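Esterase LipW (Mycobacterium marinum, PDB 3QH4) probably hydrolyses ester bonds, as an esterase of the alpha/beta hydrolase fold with narrow substrate selectivity. Local coordinates at residues A[85-89]-A[313-317]; A[110-114]-A[301-307]. One frame throughout, in Å; residues are numbered along the deposited sequence.

After helices 17-20 and 31-56 the chain forms strands 59-66 and 72-79 and then enters strand 85-91, whose start takes part in contact 1. Helix 105-115 comes next and carries the first half of contact 2. The rest of the central sheet and most of the other helices follow before helix 298-315 returns to both places. Its N-terminal half packs on helix 105-115, closing contact 2, and its C-terminal end reaches strand 85-91, closing contact 1. Contact 2 is therefore nested inside the loop that contact 1 closes. The two centres lie about 13 Å apart, and together they tie the last helix to one early strand and the helix after it.

Contact 1 of 2, residues A[85-89]-A[313-317]; sequences APVVV and DAFYP
The end of the chain packs against the start of a sheet strand. Residues 85-89 are extended; 313-315 are the last residues of helix 298-315, and Tyr-316 is the first residue to leave helical angles (phi/psi -134/66). The segments come nearest at Pro-86 and Phe-315, with CA atoms 6.4 Å apart. Both point toward each other: Pro-86 CB stands over one face of the Phe-315 ring (chi1 m, chi2 -26°), 3.4 Å from the centroid of that ring and 13° off its normal, in a CH-pi contact. The tip of the Phe-315 ring fills the hollow beside Val-88 (chi1 t): Phe-315 CZ lies 3.8 Å from Val-88 CG2, near the ring plane, and 3.9 Å from Val-87 O. Tyr-316 (chi1 m) leads its phenol alongside the next atom of the proline ring, Pro-86 CG lying 3.4 Å from Tyr-316 OH, while that hydroxyl hydrogen-bonds the carbonyl of Arg-116. This is helix-on-sheet packing of an alpha/beta hydrolase fold, with the Phe-315 ring wedged between Pro-86 and Val-88. Strand 85-91 lies between strands 118-122 and 160-165; Val-87 points away from 313-317 and meets helix 134-148, while Phe-315 also touches Ala-161 of strand 160-165.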
ATOM      1  N   ALA A  85      11.524 -10.657 -15.952  1.00 15.02           N
ATOM      2  CA  ALA A  85      11.360 -10.717 -14.516  1.00 13.22           C
ATOM      3  C   ALA A  85       9.866 -10.745 -14.161  1.00 11.94           C
ATOM      4  O   ALA A  85       9.063 -10.032 -14.797  1.00 12.46           O
ATOM      5  CB  ALA A  85      12.033  -9.497 -13.898  1.00 13.10           C
ATOM      6  N   PRO A  86       9.482 -11.556 -13.157  1.00 11.48           N
ATOM      7  CA  PRO A  86       8.120 -11.416 -12.618  1.00 10.43           C
ATOM      8  C   PRO A  86       7.986  -9.994 -12.076  1.00  9.09           C
ATOM      9  O   PRO A  86       8.981  -9.389 -11.712  1.00  8.83           O
ATOM     10  CB  PRO A  86       8.076 -12.441 -11.486  1.00 10.46           C
ATOM     11  CG  PRO A  86       9.493 -12.682 -11.109  1.00 10.86           C
ATOM     12  CD  PRO A  86      10.320 -12.456 -12.332  1.00 10.62           C
ATOM     13  N   VAL A  87       6.773  -9.453 -12.047  1.00  8.61           N
ATOM     14  CA  VAL A  87       6.657  -8.009 -11.800  1.00  8.05           C
ATOM     15  C   VAL A  87       5.487  -7.713 -10.877  1.00  8.08           C
ATOM     16  O   VAL A  87       4.431  -8.357 -10.980  1.00  7.72           O
ATOM     17  CB  VAL A  87       6.523  -7.222 -13.152  1.00  9.01           C
ATOM     18  CG1 VAL A  87       5.323  -7.699 -13.982  1.00  9.31           C
ATOM     19  CG2 VAL A  87       6.439  -5.690 -12.908  1.00  8.12           C
ATOM     20  N   VAL A  88       5.695  -6.757  -9.978  1.00  7.25           N
ATOM     21  CA  VAL A  88       4.659  -6.328  -9.035  1.00  6.83           C
ATOM     22  C   VAL A  88       4.290  -4.889  -9.360  1.00  6.37           C
ATOM     23  O   VAL A  88       5.183  -4.048  -9.468  1.00  6.64           O
ATOM     24  CB  VAL A  88       5.208  -6.355  -7.556  1.00  6.91           C
ATOM     25  CG1 VAL A  88       4.129  -5.853  -6.561  1.00  7.14           C
ATOM     26  CG2 VAL A  88       5.687  -7.748  -7.175  1.00  8.71           C
ATOM     27  N   VAL A  89       2.993  -4.572  -9.485  1.00  5.22           N
ATOM     28  CA  VAL A  89       2.590  -3.167  -9.600  1.00  4.73           C
ATOM     29  C   VAL A  89       2.219  -2.724  -8.198  1.00  5.03           C
ATOM     30  O   VAL A  89       1.342  -3.329  -7.598  1.00  4.89           O
ATOM     31  CB  VAL A  89       1.387  -2.996 -10.552  1.00  4.68           C
ATOM     32  CG1 VAL A  89       0.828  -1.574 -10.469  1.00  5.37           C
ATOM     33  CG2 VAL A  89       1.825  -3.375 -11.995  1.00  6.39           C
ATOM     34  N   ASP A 313       7.362 -17.303  -3.518  1.00 11.86           N
ATOM     35  CA  ASP A 313       6.683 -18.599  -3.705  1.00 13.12           C
ATOM     36  C   ASP A 313       5.661 -18.527  -4.839  1.00 13.23           C
ATOM     37  O   ASP A 313       5.442 -19.523  -5.545  1.00 13.19           O
ATOM     38  CB  ASP A 313       6.037 -19.101  -2.416  1.00 13.29           C
ATOM     39  CG  ASP A 313       7.068 -19.620  -1.398  1.00 17.03           C
ATOM     40  OD1 ASP A 313       8.263 -19.788  -1.744  1.00 21.03           O
ATOM     41  OD2 ASP A 313       6.679 -19.845  -0.244  1.00 19.99           O
ATOM     42  N   ALA A 314       5.033 -17.363  -5.013  1.00 11.56           N
ATOM     43  CA  ALA A 314       4.053 -17.181  -6.094  1.00 12.46           C
ATOM     44  C   ALA A 314       4.758 -17.173  -7.452  1.00 12.59           C
ATOM     45  O   ALA A 314       4.279 -17.772  -8.456  1.00 13.35           O
ATOM     46  CB  ALA A 314       3.299 -15.861  -5.878  1.00 12.57           C
ATOM     47  N   PHE A 315       5.911 -16.496  -7.473  1.00 11.82           N
ATOM     48  CA  PHE A 315       6.686 -16.294  -8.701  1.00 11.05           C
ATOM     49  C   PHE A 315       7.562 -17.502  -9.078  1.00 12.28           C
ATOM     50  O   PHE A 315       7.849 -17.693 -10.261  1.00 11.76           O
ATOM     51  CB  PHE A 315       7.588 -15.067  -8.566  1.00 10.22           C
ATOM     52  CG  PHE A 315       6.857 -13.746  -8.567  1.00  9.39           C
ATOM     53  CD1 PHE A 315       5.606 -13.609  -9.189  1.00  9.89           C
ATOM     54  CD2 PHE A 315       7.462 -12.611  -7.998  1.00  9.23           C
ATOM     55  CE1 PHE A 315       4.937 -12.370  -9.233  1.00  9.85           C
ATOM     56  CE2 PHE A 315       6.793 -11.362  -8.017  1.00  7.76           C
ATOM     57  CZ  PHE A 315       5.530 -11.243  -8.644  1.00  9.20           C
ATOM     58  N   TYR A 316       7.986 -18.301  -8.087  1.00 12.69           N
ATOM     59  CA  TYR A 316       8.915 -19.397  -8.327  1.00 13.74           C
ATOM     60  C   TYR A 316       8.408 -20.644  -7.600  1.00 14.95           C
ATOM     61  O   TYR A 316       8.998 -21.069  -6.611  1.00 15.82           O
ATOM     62  CB  TYR A 316      10.321 -19.007  -7.841  1.00 13.09           C
ATOM     63  CG  TYR A 316      10.868 -17.727  -8.443  1.00 13.07           C
ATOM     64  CD1 TYR A 316      11.465 -17.730  -9.705  1.00 12.89           C
ATOM     65  CD2 TYR A 316      10.802 -16.509  -7.754  1.00 12.13           C
ATOM     66  CE1 TYR A 316      11.982 -16.583 -10.263  1.00 12.53           C
ATOM     67  CE2 TYR A 316      11.319 -15.337  -8.311  1.00 11.50           C
ATOM     68  CZ  TYR A 316      11.906 -15.386  -9.577  1.00 12.78           C
ATOM     69  OH  TYR A 316      12.405 -14.249 -10.169  1.00 13.67           O
ATOM     70  N   PRO A 317       7.249 -21.174  -8.042  1.00 17.10           N
ATOM     71  CA  PRO A 317       6.675 -22.355  -7.420  1.00 18.81           C
ATOM     72  C   PRO A 317       7.563 -23.574  -7.584  1.00 20.40           C
ATOM     73  O   PRO A 317       7.415 -24.523  -6.801  1.00 21.28           O
ATOM     74  CB  PRO A 317       5.332 -22.539  -8.139  1.00 18.76           C
ATOM     75  CG  PRO A 317       5.439 -21.764  -9.411  1.00 18.90           C
ATOM     76  CD  PRO A 317       6.407 -20.647  -9.135  1.00 17.33           C
ATOM     77  OXT PRO A 317       8.470 -23.608  -8.436  1.00 20.82           O
TER

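Contact 2 of 2, residues A[110-114]-A[301-307]; sequences ELARR and QRLFAMQ
Two helices cross at -54°, their N-to-C directions 54° apart and the axes of 110-114 and 301-307 approaching to 9.2 Å. Both backbones are regular alpha helix. The nearest CA pairs are Glu-110 with Phe-304 (6.3 Å), Leu-111 with Gln-307 (6.9 Å) and Arg-114 with Ala-305 (7.0 Å). Arg-114, the residue with most area covered, points toward the other helix and extends through chi1 m, chi2 t and chi3 t, bringing CD 3.4 Å from Phe-304 O. One face of its guanidinium lies against Phe-304 CB, 3.5 Å from Arg-114 CZ. At the guanidinium edge Arg-114 NH2 donates to Gln-301 OE1 (2.9 Å, 153°); Gln-301 leaves its helix sideways, and chi1 and chi2, both m, turn its amide to the guanidinium. Glu-110, also m, m, sets its CG 3.9 Å from the centroid of the Phe-304 ring (chi1 m, chi2 -35°), 13° off the normal, a CH-pi contact over the face. Leu-111 (m, t) places CD2 3.7 Å from CB of Gln-307, whose polar end bonds Gln-107. Glu-110 OE1 forms salt bridges to Arg-114 NE (2.8 Å) and Arg-113 NH2 (2.9 Å), and OE2 another to Arg-106. A water bridges the helices, donating to Glu-110 OE2 (2.6 Å) and accepting from Gln-301 NE2 (2.9 Å). The contact packs the last helix, 298-315, on helix 105-115, the beta-alpha-beta connection between parallel neighbours 85-91 and 118-122. The Glu-110 carboxylate, shared by three arginines, offsets only part of their charge; these ion pairs lie within helix 105-115, and the direct bond between helices is charged-to-neutral.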
ATOM      1  N   GLU A 110      12.833  -3.524  -0.787  1.00  6.51           N
ATOM      2  CA  GLU A 110      12.785  -4.786  -0.038  1.00  6.40           C
ATOM      3  C   GLU A 110      12.035  -5.844  -0.812  1.00  6.83           C
ATOM      4  O   GLU A 110      12.503  -6.987  -0.911  1.00  6.64           O
ATOM      5  CB  GLU A 110      12.228  -4.597   1.379  1.00  6.74           C
ATOM      6  CG  GLU A 110      13.079  -3.643   2.263  1.00  7.27           C
ATOM      7  CD  GLU A 110      14.457  -4.169   2.628  1.00  8.23           C
ATOM      8  OE1 GLU A 110      14.705  -5.396   2.561  1.00  7.52           O
ATOM      9  OE2 GLU A 110      15.309  -3.331   2.979  1.00  9.45           O
ATOM     10  N   LEU A 111      10.890  -5.478  -1.397  1.00  6.83           N
ATOM     11  CA  LEU A 111      10.127  -6.438  -2.207  1.00  7.00           C
ATOM     12  C   LEU A 111      10.945  -6.939  -3.399  1.00  6.97           C
ATOM     13  O   LEU A 111      11.040  -8.144  -3.627  1.00  6.88           O
ATOM     14  CB  LEU A 111       8.823  -5.821  -2.717  1.00  7.46           C
ATOM     15  CG  LEU A 111       7.750  -5.503  -1.677  1.00 10.54           C
ATOM     16  CD1 LEU A 111       6.529  -4.871  -2.353  1.00 12.48           C
ATOM     17  CD2 LEU A 111       7.333  -6.766  -0.909  1.00 13.06           C
ATOM     18  N   ALA A 112      11.535  -6.012  -4.157  1.00  6.78           N
ATOM     19  CA  ALA A 112      12.272  -6.390  -5.370  1.00  8.02           C
ATOM     20  C   ALA A 112      13.384  -7.377  -5.035  1.00  7.84           C
ATOM     21  O   ALA A 112      13.524  -8.415  -5.670  1.00  8.20           O
ATOM     22  CB  ALA A 112      12.854  -5.140  -6.053  1.00  7.44           C
ATOM     23  N   ARG A 113      14.176  -7.039  -4.026  1.00  7.71           N
ATOM     24  CA  ARG A 113      15.368  -7.804  -3.691  1.00  8.47           C
ATOM     25  C   ARG A 113      14.992  -9.173  -3.111  1.00  8.39           C
ATOM     26  O   ARG A 113      15.509 -10.230  -3.549  1.00  8.74           O
ATOM     27  CB  ARG A 113      16.210  -7.035  -2.679  1.00  8.73           C
ATOM     28  CG  ARG A 113      17.406  -7.840  -2.167  1.00 11.57           C
ATOM     29  CD  ARG A 113      18.303  -6.973  -1.304  1.00 13.63           C
ATOM     30  NE  ARG A 113      17.682  -6.630  -0.029  1.00 12.42           N
ATOM     31  CZ  ARG A 113      17.744  -7.368   1.071  1.00 13.82           C
ATOM     32  NH1 ARG A 113      18.383  -8.551   1.054  1.00 14.89           N
ATOM     33  NH2 ARG A 113      17.135  -6.951   2.177  1.00 11.18           N
ATOM     34  N   ARG A 114      14.078  -9.156  -2.148  1.00  7.41           N
ATOM     35  CA  ARG A 114      13.755 -10.386  -1.437  1.00  7.34           C
ATOM     36  C   ARG A 114      12.911 -11.370  -2.236  1.00  7.31           C
ATOM     37  O   ARG A 114      13.075 -12.601  -2.090  1.00  8.05           O
ATOM     38  CB  ARG A 114      13.090 -10.073  -0.099  1.00  5.45           C
ATOM     39  CG  ARG A 114      14.039  -9.354   0.901  1.00  5.69           C
ATOM     40  CD  ARG A 114      13.258  -9.061   2.159  1.00  5.73           C
ATOM     41  NE  ARG A 114      13.894  -8.035   2.979  1.00  5.74           N
ATOM     42  CZ  ARG A 114      14.293  -8.224   4.232  1.00  7.51           C
ATOM     43  NH1 ARG A 114      14.170  -9.422   4.807  1.00  7.42           N
ATOM     44  NH2 ARG A 114      14.808  -7.201   4.923  1.00  8.48           N
ATOM     45  N   GLN A 301      11.684  -6.085   9.928  1.00  4.79           N
ATOM     46  CA  GLN A 301      12.428  -7.030   9.098  1.00  5.54           C
ATOM     47  C   GLN A 301      11.682  -8.326   8.877  1.00  5.08           C
ATOM     48  O   GLN A 301      11.723  -8.885   7.773  1.00  5.64           O
ATOM     49  CB  GLN A 301      13.825  -7.285   9.686  1.00  5.07           C
ATOM     50  CG  GLN A 301      14.728  -6.039   9.610  1.00  6.98           C
ATOM     51  CD  GLN A 301      15.254  -5.800   8.174  1.00  6.68           C
ATOM     52  OE1 GLN A 301      15.842  -6.706   7.560  1.00  8.01           O
ATOM     53  NE2 GLN A 301      15.035  -4.595   7.646  1.00  7.23           N
ATOM     54  N   ARG A 302      11.004  -8.813   9.914  1.00  5.78           N
ATOM     55  CA  ARG A 302      10.171 -10.015   9.749  1.00  5.79           C
ATOM     56  C   ARG A 302       9.040  -9.769   8.746  1.00  5.03           C
ATOM     57  O   ARG A 302       8.692 -10.668   7.983  1.00  4.95           O
ATOM     58  CB  ARG A 302       9.619 -10.489  11.099  1.00  6.06           C
ATOM     59  CG  ARG A 302      10.676 -11.217  11.960  1.00  9.34           C
ATOM     60  CD  ARG A 302      10.000 -11.948  13.147  1.00 14.01           C
ATOM     61  NE  ARG A 302       9.600 -11.009  14.186  1.00 22.02           N
ATOM     62  CZ  ARG A 302      10.357 -10.700  15.243  1.00 24.70           C
ATOM     63  NH1 ARG A 302       9.928  -9.806  16.128  1.00 26.84           N
ATOM     64  NH2 ARG A 302      11.555 -11.265  15.398  1.00 23.87           N
ATOM     65  N   LEU A 303       8.452  -8.566   8.769  1.00  4.04           N
ATOM     66  CA  LEU A 303       7.464  -8.198   7.740  1.00  3.85           C
ATOM     67  C   LEU A 303       8.070  -8.305   6.332  1.00  4.84           C
ATOM     68  O   LEU A 303       7.499  -8.980   5.469  1.00  4.42           O
ATOM     69  CB  LEU A 303       6.909  -6.759   7.990  1.00  3.37           C
ATOM     70  CG  LEU A 303       6.039  -6.304   6.791  1.00  4.60           C
ATOM     71  CD1 LEU A 303       4.689  -6.982   6.798  1.00  4.35           C
ATOM     72  CD2 LEU A 303       5.892  -4.764   6.828  1.00  4.16           C
ATOM     73  N   PHE A 304       9.207  -7.636   6.106  1.00  4.73           N
ATOM     74  CA  PHE A 304       9.864  -7.651   4.787  1.00  4.70           C
ATOM     75  C   PHE A 304      10.174  -9.093   4.344  1.00  5.26           C
ATOM     76  O   PHE A 304       9.994  -9.445   3.192  1.00  4.76           O
ATOM     77  CB  PHE A 304      11.136  -6.802   4.774  1.00  5.63           C
ATOM     78  CG  PHE A 304      10.912  -5.313   5.068  1.00  5.94           C
ATOM     79  CD1 PHE A 304       9.766  -4.639   4.629  1.00  4.77           C
ATOM     80  CD2 PHE A 304      11.878  -4.593   5.762  1.00  5.71           C
ATOM     81  CE1 PHE A 304       9.591  -3.267   4.915  1.00  4.65           C
ATOM     82  CE2 PHE A 304      11.723  -3.234   6.049  1.00  4.49           C
ATOM     83  CZ  PHE A 304      10.583  -2.556   5.597  1.00  5.28           C
ATOM     84  N   ALA A 305      10.644  -9.916   5.274  1.00  5.23           N
ATOM     85  CA  ALA A 305      11.058 -11.279   4.934  1.00  4.43           C
ATOM     86  C   ALA A 305       9.815 -12.065   4.541  1.00  5.44           C
ATOM     87  O   ALA A 305       9.859 -12.853   3.582  1.00  6.15           O
ATOM     88  CB  ALA A 305      11.781 -11.921   6.102  1.00  5.30           C
ATOM     89  N   MET A 306       8.713 -11.828   5.273  1.00  5.27           N
ATOM     90  CA  MET A 306       7.461 -12.533   5.045  1.00  5.09           C
ATOM     91  C   MET A 306       6.891 -12.181   3.673  1.00  5.64           C
ATOM     92  O   MET A 306       6.416 -13.051   2.927  1.00  6.33           O
ATOM     93  CB  MET A 306       6.462 -12.184   6.159  1.00  4.28           C
ATOM     94  CG  MET A 306       5.148 -12.911   6.055  1.00  6.60           C
ATOM     95  SD  MET A 306       4.014 -12.396   7.360  1.00  6.41           S
ATOM     96  CE  MET A 306       4.975 -12.857   8.804  1.00  7.64           C
ATOM     97  N   GLN A 307       6.938 -10.900   3.348  1.00  4.61           N
ATOM     98  CA  GLN A 307       6.472 -10.413   2.057  1.00  4.89           C
ATOM     99  C   GLN A 307       7.313 -10.996   0.944  1.00  5.60           C
ATOM    100  O   GLN A 307       6.774 -11.405  -0.077  1.00  6.55           O
ATOM    101  CB  GLN A 307       6.574  -8.890   2.014  1.00  3.98           C
ATOM    102  CG  GLN A 307       5.621  -8.169   2.961  1.00  4.55           C
ATOM    103  CD  GLN A 307       5.940  -6.672   3.004  1.00  7.38           C
ATOM    104  OE1 GLN A 307       7.118  -6.292   2.970  1.00  6.35           O
ATOM    105  NE2 GLN A 307       4.914  -5.831   3.117  1.00  6.22           N
TER
HETATM  106  O   HOH W   1      16.495  -4.234   5.110  1.00  9.54           O